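PDB 4BPZ: endo-1,3-beta-glucanase, family GH16 from Zobellia galactanivorans, which probably hydrolyses internal beta-1,3 linkages of glucans such as algal laminarin, through a calcium-binding catalytic domain of the GH16 family. Local coordinates for residues 61-73 against 78-90. The protein carries 1 engineered substitution. Residues are numbered along the deposited sequence; the frame is centred on the assembly and turned at random.
Sequences DGTLKIRAIKEKY and STKDYTSARLNSK. With CA (calcium ion), chain E.
Ile66 sets CG2 against Ala85, 4.0 Å from the CB of Ala85. Toward Leu64 the two strands draw apart, and side chains alone bridge them. From Ile69 on, the strands pair as an antiparallel hairpin. Ile69 and Thr83 exchange two backbone hydrogen bonds. The extended Lys70 chain passes Tyr82 at a slant, with Lys70 CB 3.8 Å from Tyr82 CE2. One water joins Lys70 NZ to Tyr82 OH at the ring edge, though the strongest polar partner of Lys70 NZ is Glu240, outside the two segments. Glu71 N bonds to Asp81 O from above the carbonyl plane (44° out), where a beta bulge shifts the register. The Glu71 chain is extended too, with CG anti to the backbone N (chi1 171°). Its OE1 accepts Thr83 OG1 at 2.8 Å, while OE2 pairs with Arg53, so the carboxylate is held at both oxygens. The Lys72 chain bends at chi2 (-82°) and runs alongside Asp81. Its NZ forms a salt bridge 2.6 Å from Asp81 OD1. Tyr73 pairs with Lys80 through two backbone bonds, and its CB packs 3.4 Å from Thr83 CG2. Around the hairpin lies the GH16 beta-sandwich. Strand 63-75 runs between 57-60 and 244-255, with the calcium bound by Gly62 O just before it. Strand 82-93 pairs with 222-230 and carries Arg86 into the glycan pocket.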
# COMPACT_ATOMS: atom_id res chain seq x y z
N ASP A 61 -14.27 -14.92 -6.69
CA ASP A 61 -13.51 -15.69 -7.66
C ASP A 61 -12.00 -15.89 -7.27
O ASP A 61 -11.14 -15.87 -8.19
CB ASP A 61 -13.72 -15.04 -9.07
CG ASP A 61 -13.20 -15.85 -10.25
OD1 ASP A 61 -13.26 -17.12 -10.21
OD2 ASP A 61 -12.87 -15.18 -11.31
N GLY A 62 -11.70 -15.95 -5.99
CA GLY A 62 -10.35 -16.16 -5.48
C GLY A 62 -9.46 -14.94 -5.39
O GLY A 62 -8.30 -15.08 -4.98
N THR A 63 -9.96 -13.71 -5.62
CA THR A 63 -9.14 -12.56 -5.56
C THR A 63 -9.88 -11.38 -4.92
O THR A 63 -11.14 -11.23 -5.01
CB THR A 63 -8.63 -12.08 -6.95
OG1 THR A 63 -9.72 -11.65 -7.74
CG2 THR A 63 -7.93 -13.10 -7.73
N LEU A 64 -9.10 -10.51 -4.26
CA LEU A 64 -9.58 -9.20 -3.82
C LEU A 64 -9.49 -8.25 -4.98
O LEU A 64 -8.49 -8.21 -5.71
CB LEU A 64 -8.61 -8.72 -2.67
CG LEU A 64 -8.77 -7.24 -2.30
CD1 LEU A 64 -10.10 -6.97 -1.62
CD2 LEU A 64 -7.62 -6.87 -1.40
N LYS A 65 -10.52 -7.41 -5.14
CA LYS A 65 -10.43 -6.28 -6.03
C LYS A 65 -10.60 -5.02 -5.24
O LYS A 65 -11.52 -4.90 -4.38
CB LYS A 65 -11.59 -6.29 -7.07
CG LYS A 65 -11.45 -7.36 -8.11
CD LYS A 65 -11.87 -8.76 -7.65
CE LYS A 65 -12.16 -9.66 -8.82
NZ LYS A 65 -12.44 -11.02 -8.34
N ILE A 66 -9.70 -4.04 -5.48
CA ILE A 66 -9.92 -2.66 -5.09
C ILE A 66 -10.25 -1.93 -6.40
O ILE A 66 -9.59 -2.16 -7.43
CB ILE A 66 -8.66 -2.03 -4.41
CG1 ILE A 66 -8.44 -2.81 -3.11
CG2 ILE A 66 -8.87 -0.56 -4.19
CD1 ILE A 66 -7.06 -2.47 -2.45
N ARG A 67 -11.30 -1.11 -6.37
CA ARG A 67 -11.82 -0.47 -7.61
C ARG A 67 -11.94 0.99 -7.36
O ARG A 67 -12.64 1.44 -6.44
CB ARG A 67 -13.15 -1.15 -7.95
CG ARG A 67 -13.84 -0.48 -9.17
CD ARG A 67 -14.93 -1.32 -9.76
NE ARG A 67 -15.93 -1.68 -8.74
CZ ARG A 67 -16.73 -2.76 -8.78
NH1 ARG A 67 -16.70 -3.57 -9.85
NH2 ARG A 67 -17.51 -3.00 -7.74
N ALA A 68 -11.26 1.77 -8.22
CA ALA A 68 -11.37 3.23 -8.23
C ALA A 68 -12.42 3.62 -9.27
O ALA A 68 -12.44 3.03 -10.37
CB ALA A 68 -10.05 3.83 -8.58
N ILE A 69 -13.22 4.62 -8.98
CA ILE A 69 -14.38 4.99 -9.82
C ILE A 69 -14.47 6.48 -9.89
O ILE A 69 -14.32 7.19 -8.90
CB ILE A 69 -15.69 4.46 -9.24
CG1 ILE A 69 -15.65 2.98 -8.90
CG2 ILE A 69 -16.84 4.74 -10.19
CD1 ILE A 69 -16.86 2.46 -8.17
N LYS A 70 -14.74 7.02 -11.10
CA LYS A 70 -15.13 8.44 -11.21
C LYS A 70 -16.57 8.53 -10.76
O LYS A 70 -17.52 7.99 -11.41
CB LYS A 70 -14.98 8.91 -12.67
CG LYS A 70 -15.28 10.41 -12.81
CD LYS A 70 -14.93 10.89 -14.19
CE LYS A 70 -15.04 12.41 -14.24
NZ LYS A 70 -14.61 12.86 -15.60
N GLU A 71 -16.79 9.21 -9.65
CA GLU A 71 -18.07 9.19 -8.91
C GLU A 71 -17.99 10.34 -7.95
O GLU A 71 -17.05 10.44 -7.14
CB GLU A 71 -18.14 7.82 -8.08
CG GLU A 71 -19.29 7.80 -7.14
CD GLU A 71 -19.35 6.60 -6.24
OE1 GLU A 71 -18.45 5.71 -6.25
OE2 GLU A 71 -20.38 6.52 -5.50
N LYS A 72 -19.00 11.21 -7.94
CA LYS A 72 -19.06 12.29 -6.91
C LYS A 72 -19.38 11.61 -5.56
O LYS A 72 -20.36 10.85 -5.47
CB LYS A 72 -20.13 13.36 -7.24
CG LYS A 72 -19.77 14.13 -8.51
CD LYS A 72 -18.76 15.23 -8.23
CE LYS A 72 -18.72 16.13 -9.46
NZ LYS A 72 -17.65 17.16 -9.51
N TYR A 73 -18.65 11.97 -4.53
CA TYR A 73 -18.89 11.39 -3.24
C TYR A 73 -18.54 12.35 -2.19
O TYR A 73 -17.51 13.04 -2.27
CB TYR A 73 -18.02 10.12 -3.08
CG TYR A 73 -18.25 9.31 -1.81
CD1 TYR A 73 -19.23 8.35 -1.79
CD2 TYR A 73 -17.57 9.54 -0.64
CE1 TYR A 73 -19.56 7.61 -0.64
CE2 TYR A 73 -17.86 8.85 0.51
CZ TYR A 73 -18.84 7.88 0.51
OH TYR A 73 -19.10 7.20 1.69
N SER A 78 -17.03 17.21 2.55
CA SER A 78 -15.93 17.28 1.57
C SER A 78 -16.35 16.47 0.36
O SER A 78 -16.54 15.26 0.52
CB SER A 78 -14.69 16.77 2.18
OG SER A 78 -13.68 16.62 1.12
N THR A 79 -16.49 17.06 -0.83
CA THR A 79 -16.87 16.29 -2.04
C THR A 79 -15.64 16.05 -2.86
O THR A 79 -14.82 17.01 -3.05
CB THR A 79 -17.90 17.08 -2.82
OG1 THR A 79 -19.05 17.31 -1.97
CG2 THR A 79 -18.35 16.33 -4.05
N LYS A 80 -15.52 14.84 -3.35
CA LYS A 80 -14.46 14.49 -4.28
C LYS A 80 -15.11 13.87 -5.50
O LYS A 80 -16.29 13.47 -5.49
CB LYS A 80 -13.46 13.48 -3.65
CG LYS A 80 -12.74 13.99 -2.44
CD LYS A 80 -11.75 15.13 -2.80
CE LYS A 80 -11.09 15.69 -1.54
NZ LYS A 80 -10.38 16.93 -1.78
N ASP A 81 -14.31 13.77 -6.56
CA ASP A 81 -14.81 13.30 -7.87
C ASP A 81 -14.48 11.83 -8.14
O ASP A 81 -14.87 11.31 -9.18
CB ASP A 81 -14.13 14.13 -8.98
CG ASP A 81 -14.58 15.56 -8.98
OD1 ASP A 81 -15.67 15.85 -8.42
OD2 ASP A 81 -13.84 16.40 -9.54
N TYR A 82 -13.77 11.14 -7.22
CA TYR A 82 -13.40 9.76 -7.36
C TYR A 82 -13.59 9.07 -6.04
O TYR A 82 -13.37 9.70 -4.98
CB TYR A 82 -11.93 9.56 -7.82
CG TYR A 82 -11.63 10.30 -9.11
CD1 TYR A 82 -11.22 11.65 -9.06
CD2 TYR A 82 -11.84 9.72 -10.33
CE1 TYR A 82 -11.05 12.39 -10.24
CE2 TYR A 82 -11.65 10.43 -11.55
CZ TYR A 82 -11.25 11.74 -11.47
OH TYR A 82 -11.10 12.43 -12.65
N THR A 83 -13.84 7.79 -6.08
CA THR A 83 -13.84 6.92 -4.87
C THR A 83 -12.94 5.75 -5.09
O THR A 83 -12.69 5.30 -6.25
CB THR A 83 -15.31 6.43 -4.57
OG1 THR A 83 -15.74 5.66 -5.68
CG2 THR A 83 -16.23 7.54 -4.26
N SER A 84 -12.41 5.20 -4.01
CA SER A 84 -11.54 4.04 -4.04
C SER A 84 -11.58 3.39 -2.64
O SER A 84 -12.45 3.74 -1.83
CB SER A 84 -10.14 4.48 -4.47
OG SER A 84 -9.31 3.38 -4.67
N ALA A 85 -10.65 2.49 -2.39
CA ALA A 85 -10.52 1.89 -1.05
C ALA A 85 -9.06 1.91 -0.65
O ALA A 85 -8.14 1.85 -1.47
CB ALA A 85 -11.07 0.49 -1.00
N ARG A 86 -8.88 1.99 0.68
CA ARG A 86 -7.57 1.99 1.34
C ARG A 86 -7.69 1.01 2.55
O ARG A 86 -8.33 1.37 3.55
CB ARG A 86 -7.17 3.42 1.79
CG ARG A 86 -5.87 3.50 2.53
CD ARG A 86 -5.45 4.95 2.59
NE ARG A 86 -4.29 5.17 3.51
CZ ARG A 86 -3.31 6.03 3.27
NH1 ARG A 86 -3.12 6.59 2.10
NH2 ARG A 86 -2.44 6.28 4.28
N LEU A 87 -7.11 -0.13 2.42
CA LEU A 87 -7.14 -1.20 3.44
C LEU A 87 -5.87 -1.15 4.25
O LEU A 87 -4.81 -0.76 3.75
CB LEU A 87 -7.24 -2.56 2.82
CG LEU A 87 -8.40 -2.82 1.89
CD1 LEU A 87 -8.36 -4.26 1.37
CD2 LEU A 87 -9.70 -2.53 2.56
N ASN A 88 -5.98 -1.49 5.54
CA ASN A 88 -4.81 -1.69 6.42
C ASN A 88 -4.90 -3.05 7.01
O ASN A 88 -6.02 -3.46 7.43
CB ASN A 88 -4.79 -0.68 7.59
CG ASN A 88 -4.73 0.79 7.21
OD1 ASN A 88 -4.57 1.20 6.02
ND2 ASN A 88 -4.81 1.61 8.17
N SER A 89 -3.81 -3.79 7.10
CA SER A 89 -3.89 -5.07 7.82
C SER A 89 -4.12 -4.82 9.31
O SER A 89 -3.53 -3.92 9.92
CB SER A 89 -2.59 -5.87 7.63
OG SER A 89 -1.41 -5.23 8.11
N LYS A 90 -4.95 -5.73 9.86
CA LYS A 90 -5.22 -5.85 11.30
C LYS A 90 -4.16 -6.82 11.84
O LYS A 90 -4.43 -7.88 12.39
CB LYS A 90 -6.66 -6.35 11.55
CG LYS A 90 -7.65 -5.27 11.29
CD LYS A 90 -8.94 -5.67 11.99
CE LYS A 90 -9.92 -4.53 11.73
NZ LYS A 90 -11.30 -4.92 12.21
CA CA E . -6.49 -16.15 -4.15
O HOH W 1 -11.91 12.13 -15.26
O HOH W 2 -4.74 -17.62 -3.45